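PDB 3NRL: uncharacterized protein RUMGNA_01417 from Ruminococcus gnavus, which is of unknown function but forms a small all-beta domain of the DUF5348 family and packs against a second copy of itself. Local coordinates for residues R5-L9 with D67-M73; T15-D19 with G29-C33. All coordinates share one frame. Residues are numbered along the deposited sequence.

Contact 1: residues R5-L9 with D67-M73; sequences REGTL and DGLRVRM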
loop_
_atom_site.group_PDB
_atom_site.type_symbol
_atom_site.label_atom_id
_atom_site.label_comp_id
_atom_site.label_asym_id
_atom_site.label_seq_id
_atom_site.Cartn_x
_atom_site.Cartn_y
_atom_site.Cartn_z
ATOM N N ARG A 5 9.612 10.068 -6.433
ATOM C CA ARG A 5 8.426 10.467 -7.241
ATOM C C ARG A 5 7.215 9.572 -6.987
ATOM O O ARG A 5 6.273 9.988 -6.323
ATOM C CB ARG A 5 8.771 10.466 -8.734
ATOM C CG ARG A 5 9.504 11.711 -9.202
ATOM C CD ARG A 5 8.561 12.905 -9.290
ATOM N NE ARG A 5 7.736 12.872 -10.496
ATOM C CZ ARG A 5 6.715 13.692 -10.732
ATOM N NH1 ARG A 5 6.376 14.617 -9.842
ATOM N NH2 ARG A 5 6.038 13.602 -11.869
ATOM N N GLU A 6 7.244 8.347 -7.505
ATOM C CA GLU A 6 6.121 7.430 -7.331
ATOM C C GLU A 6 6.290 6.439 -6.185
ATOM O O GLU A 6 7.381 5.924 -5.937
ATOM C CB GLU A 6 5.849 6.678 -8.633
ATOM C CG GLU A 6 5.263 7.558 -9.717
ATOM C CD GLU A 6 5.137 6.850 -11.044
ATOM O OE1 GLU A 6 4.547 5.749 -11.080
ATOM O OE2 GLU A 6 5.624 7.399 -12.054
ATOM N N GLY A 7 5.190 6.187 -5.484
ATOM C CA GLY A 7 5.218 5.265 -4.365
ATOM C C GLY A 7 3.831 4.742 -4.042
ATOM O O GLY A 7 2.875 4.979 -4.778
ATOM N N THR A 8 3.723 4.029 -2.931
ATOM C CA THR A 8 2.448 3.471 -2.511
ATOM C C THR A 8 2.103 3.995 -1.130
ATOM O O THR A 8 2.956 4.040 -0.242
ATOM C CB THR A 8 2.510 1.942 -2.460
ATOM O OG1 THR A 8 3.586 1.543 -1.604
ATOM C CG2 THR A 8 2.746 1.381 -3.840
ATOM N N LEU A 9 0.848 4.389 -0.966
ATOM C CA LEU A 9 0.343 4.939 0.288
ATOM C C LEU A 9 -0.112 3.828 1.230
ATOM O O LEU A 9 -0.787 2.880 0.812
ATOM C CB LEU A 9 -0.824 5.888 -0.023
ATOM C CG LEU A 9 -1.412 6.762 1.085
ATOM C CD1 LEU A 9 -0.380 7.787 1.562
ATOM C CD2 LEU A 9 -2.650 7.465 0.556
ATOM N N ASP A 67 -5.688 3.180 1.941
ATOM C CA ASP A 67 -4.744 2.071 1.873
ATOM C C ASP A 67 -4.455 1.490 0.496
ATOM O O ASP A 67 -5.362 1.068 -0.215
ATOM C CB ASP A 67 -5.230 0.956 2.793
ATOM C CG ASP A 67 -5.801 1.494 4.085
ATOM O OD1 ASP A 67 -5.013 1.876 4.976
ATOM O OD2 ASP A 67 -7.045 1.550 4.194
ATOM N N GLY A 68 -3.175 1.460 0.140
ATOM C CA GLY A 68 -2.767 0.882 -1.124
ATOM C C GLY A 68 -2.821 1.747 -2.363
ATOM O O GLY A 68 -2.509 1.274 -3.449
ATOM N N LEU A 69 -3.218 3.006 -2.226
ATOM C CA LEU A 69 -3.286 3.879 -3.392
ATOM C C LEU A 69 -1.888 4.127 -3.950
ATOM O O LEU A 69 -0.911 4.154 -3.201
ATOM C CB LEU A 69 -3.905 5.224 -3.012
ATOM C CG LEU A 69 -5.386 5.268 -2.638
ATOM C CD1 LEU A 69 -5.739 6.657 -2.123
ATOM C CD2 LEU A 69 -6.239 4.924 -3.861
ATOM N N ARG A 70 -1.787 4.293 -5.265
ATOM C CA ARG A 70 -0.496 4.597 -5.871
ATOM C C ARG A 70 -0.427 6.109 -5.893
ATOM O O ARG A 70 -1.366 6.771 -6.338
ATOM C CB ARG A 70 -0.400 4.021 -7.289
ATOM C CG ARG A 70 0.273 2.657 -7.313
ATOM C CD ARG A 70 -0.119 1.828 -8.522
ATOM N NE ARG A 70 0.610 0.562 -8.556
ATOM C CZ ARG A 70 0.222 -0.514 -9.235
ATOM N NH1 ARG A 70 -0.901 -0.491 -9.944
ATOM N NH2 ARG A 70 0.960 -1.613 -9.206
ATOM N N VAL A 71 0.669 6.654 -5.381
ATOM C CA VAL A 71 0.830 8.092 -5.319
ATOM C C VAL A 71 2.123 8.570 -5.972
ATOM O O VAL A 71 3.023 7.782 -6.272
ATOM C CB VAL A 71 0.794 8.592 -3.854
ATOM C CG1 VAL A 71 -0.514 8.177 -3.199
ATOM C CG2 VAL A 71 1.976 8.038 -3.081
ATOM N N ARG A 72 2.191 9.879 -6.173
ATOM C CA ARG A 72 3.332 10.529 -6.795
ATOM C C ARG A 72 3.528 11.910 -6.169
ATOM O O ARG A 72 2.554 12.610 -5.869
ATOM C CB ARG A 72 3.079 10.680 -8.298
ATOM C CG ARG A 72 3.783 11.863 -8.934
ATOM C CD ARG A 72 2.819 12.688 -9.776
ATOM N NE ARG A 72 2.991 12.458 -11.204
ATOM C CZ ARG A 72 2.389 13.167 -12.153
ATOM N NH1 ARG A 72 1.563 14.156 -11.831
ATOM N NH2 ARG A 72 2.627 12.900 -13.430
HETATM N N MSE A 73 4.785 12.294 -5.971
HETATM C CA MSE A 73 5.100 13.602 -5.404
HETATM C C MSE A 73 6.038 14.354 -6.332
HETATM O O MSE A 73 6.682 13.681 -7.163
HETATM C CB MSE A 73 5.768 13.449 -4.046
HETATM C CG MSE A 73 4.920 12.717 -3.034
HETATM SE SE MSE A 73 5.618 12.909 -1.259
HETATM C CE MSE A 73 4.789 14.606 -0.822
#
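This is an antiparallel beta pairing between the two ends of the modelled chain, in the middle of the antiparallel sheet: the start of strand 6-12 lies against strand 70-72. Gly7 and Val71 form a hydrogen-bonded pair, with Gly7 N to Val71 O and Val71 N to Gly7 O both 2.8 Å, flanked by the non-hydrogen-bonded pairs Glu6-Arg72 and Thr8-Arg70. The bonding runs on past the short strand: Leu9 N to Leu69 O and Gly68 N to Leu9 O are 2.9 Å, Met73 N to Arg5 O 2.8 Å. At Gly68, with phi 84°, a CB would strike the preceding carbonyl, so glycine suits the place.

The two faces differ in character. Leu9 and Val71 meet on one, Leu9 CB to Val71 CG1 at 3.9 Å, as suits apolar side chains turned to the interior. The other carries polar side chains: exposed Glu6, Arg72 in a salt bridge with Asp38, and Thr8 and Arg70 meeting the second subunit, where Thr8 OG1 bonds Gly68 O and the second subunit's Thr8 OG1 bonds Gly68 O here. At the open end, the Arg5 guanidinium stacks on that of Arg72, centres 4.6 Å apart and planes at 26°, a like-charged pair (Arg5 NH2 to Arg72 NE 3.3 Å); Arg5 NH1 also bonds Met73 O (2.9 Å). Within the sheet, strand 17-23 flanks strand 6-12, and strand 36-41 flanks strand 70-72, with Ile20 and Phe37 packing on Val71.

Contact 2: residues T15-D19 with G29-C33; sequences TGRYD and GGLHC. With SO4 (sulfate ion), chain C.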
loop_
_atom_site.group_PDB
_atom_site.type_symbol
_atom_site.label_atom_id
_atom_site.label_comp_id
_atom_site.label_asym_id
_atom_site.label_seq_id
_atom_site.Cartn_x
_atom_site.Cartn_y
_atom_site.Cartn_z
ATOM N N THR A 15 2.683 4.744 14.495
ATOM C CA THR A 15 2.710 6.156 14.127
ATOM C C THR A 15 1.403 6.364 13.387
ATOM O O THR A 15 1.343 6.171 12.175
ATOM C CB THR A 15 3.873 6.516 13.165
ATOM O OG1 THR A 15 4.159 5.400 12.317
ATOM C CG2 THR A 15 5.116 6.923 13.938
ATOM N N GLY A 16 0.361 6.735 14.128
ATOM C CA GLY A 16 -0.955 6.947 13.546
ATOM C C GLY A 16 -0.996 7.837 12.320
ATOM O O GLY A 16 -1.897 8.660 12.173
ATOM N N ARG A 17 -0.025 7.660 11.434
ATOM C CA ARG A 17 0.071 8.436 10.212
ATOM C C ARG A 17 0.181 7.530 8.999
ATOM O O ARG A 17 0.583 6.366 9.099
ATOM C CB ARG A 17 1.312 9.327 10.235
ATOM C CG ARG A 17 1.369 10.347 11.348
ATOM C CD ARG A 17 2.703 11.076 11.305
ATOM N NE ARG A 17 2.785 12.145 12.293
ATOM C CZ ARG A 17 2.074 13.266 12.239
ATOM N NH1 ARG A 17 1.224 13.469 11.243
ATOM N NH2 ARG A 17 2.215 14.184 13.183
ATOM N N TYR A 18 -0.182 8.081 7.849
ATOM C CA TYR A 18 -0.069 7.363 6.594
ATOM C C TYR A 18 1.344 7.661 6.128
ATOM O O TYR A 18 1.925 8.683 6.504
ATOM C CB TYR A 18 -1.100 7.880 5.583
ATOM C CG TYR A 18 -2.379 7.082 5.615
ATOM C CD1 TYR A 18 -2.492 5.884 4.905
ATOM C CD2 TYR A 18 -3.440 7.463 6.433
ATOM C CE1 TYR A 18 -3.627 5.084 5.017
ATOM C CE2 TYR A 18 -4.573 6.672 6.555
ATOM C CZ TYR A 18 -4.662 5.486 5.849
ATOM O OH TYR A 18 -5.782 4.700 5.984
ATOM N N ASP A 19 1.913 6.763 5.339
ATOM C CA ASP A 19 3.264 6.969 4.849
ATOM C C ASP A 19 3.338 6.501 3.409
ATOM O O ASP A 19 2.395 5.906 2.892
ATOM C CB ASP A 19 4.259 6.199 5.724
ATOM C CG ASP A 19 5.698 6.626 5.494
ATOM O OD1 ASP A 19 5.928 7.643 4.806
ATOM O OD2 ASP A 19 6.603 5.942 6.017
ATOM N N GLY A 29 8.574 8.757 5.444
ATOM C CA GLY A 29 8.796 9.094 6.839
ATOM C C GLY A 29 7.555 9.515 7.599
ATOM O O GLY A 29 7.601 9.708 8.815
ATOM N N GLY A 30 6.441 9.660 6.892
ATOM C CA GLY A 30 5.209 10.056 7.545
ATOM C C GLY A 30 4.629 11.346 7.004
ATOM O O GLY A 30 5.286 12.386 7.009
ATOM N N LEU A 31 3.387 11.270 6.537
ATOM C CA LEU A 31 2.678 12.421 5.992
ATOM C C LEU A 31 2.024 13.242 7.100
ATOM O O LEU A 31 1.416 12.690 8.011
ATOM C CB LEU A 31 1.595 11.949 5.025
ATOM C CG LEU A 31 2.079 11.224 3.772
ATOM C CD1 LEU A 31 0.885 10.603 3.050
ATOM C CD2 LEU A 31 2.799 12.198 2.869
ATOM N N HIS A 32 2.143 14.561 7.011
ATOM C CA HIS A 32 1.548 15.450 8.004
ATOM C C HIS A 32 0.347 16.150 7.380
ATOM O O HIS A 32 0.275 16.283 6.154
ATOM C CB HIS A 32 2.573 16.488 8.456
ATOM C CG HIS A 32 3.828 15.892 9.012
ATOM N ND1 HIS A 32 3.831 15.042 10.095
ATOM C CD2 HIS A 32 5.121 16.017 8.626
ATOM C CE1 HIS A 32 5.071 14.667 10.354
ATOM N NE2 HIS A 32 5.872 15.245 9.478
ATOM N N CYS A 33 -0.596 16.592 8.210
ATOM C CA CYS A 33 -1.774 17.281 7.694
ATOM C C CYS A 33 -1.366 18.378 6.721
ATOM O O CYS A 33 -0.387 19.084 6.946
ATOM C CB CYS A 33 -2.592 17.893 8.834
ATOM S SG CYS A 33 -3.491 16.696 9.836
HETATM S S SO4 C . -0.005 16.838 12.064
HETATM O O1 SO4 C . -0.071 15.828 10.994
HETATM O O2 SO4 C . 0.585 16.240 13.272
HETATM O O3 SO4 C . 0.825 17.974 11.616
HETATM O O4 SO4 C . -1.367 17.313 12.371
HETATM O O HOH W 1 -0.277 10.687 7.650
#
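Beside the start of strand 17-23 in the antiparallel sheet lies a loop: residues 29-33 fold back there after leaving the short outermost strand 26-27, which forms a hairpin with 17-23. Its best backbone bond is Leu31 N to Tyr18 O, 3.0 Å and almost straight. One water joins the same two residues, accepting from Tyr18 N and donating to Leu31 O, each at 2.6 Å. The short carboxylate of Asp19 is placed to receive two successive amides: OD1 takes weak hydrogen bonds from Gly29 N and Gly30 N, both 2.9 Å. Both glycines have positive phi, where a CB would crowd the preceding carbonyl. Tyr18 OH is hydrogen-bonded to Asp67, and Tyr18 CB packs on Leu31. Arg17 is long enough to reach the loop, where NH1 bonds Leu31 O weakly (3.3 Å). Its stronger partner is a sulfate, probably from the crystallisation liquor: Arg17 NH2 donates to sulfate O2 at 2.6 Å, while sulfate O1 accepts from both Arg17 NH1 (2.7 Å) and Cys33 N (2.9 Å).

How the contacts relate
From the N terminus, residues 5-9 open strand 6-12, and the chain then turns into strand 17-23, its neighbour in the sheet. Contact 2 closes a short loop here, returning residues 29-33 to residues 15-19 after nine intervening residues. The chain continues through strands 36-41, 44-52 and 56-59 before residues 67-73 come back to close contact 1, so contact 2 is nested inside the larger loop. Their centres are 13 Å apart, yet they touch: Leu9 CD1 lies 3.4 Å from Leu31 CD1, and Tyr18 OH hydrogen-bonds to Asp67 OD1 at 3.1 Å. Together they join the C-terminal strand 70-72 to strand 6-12, and the 29-33 loop to the adjacent strand 17-23.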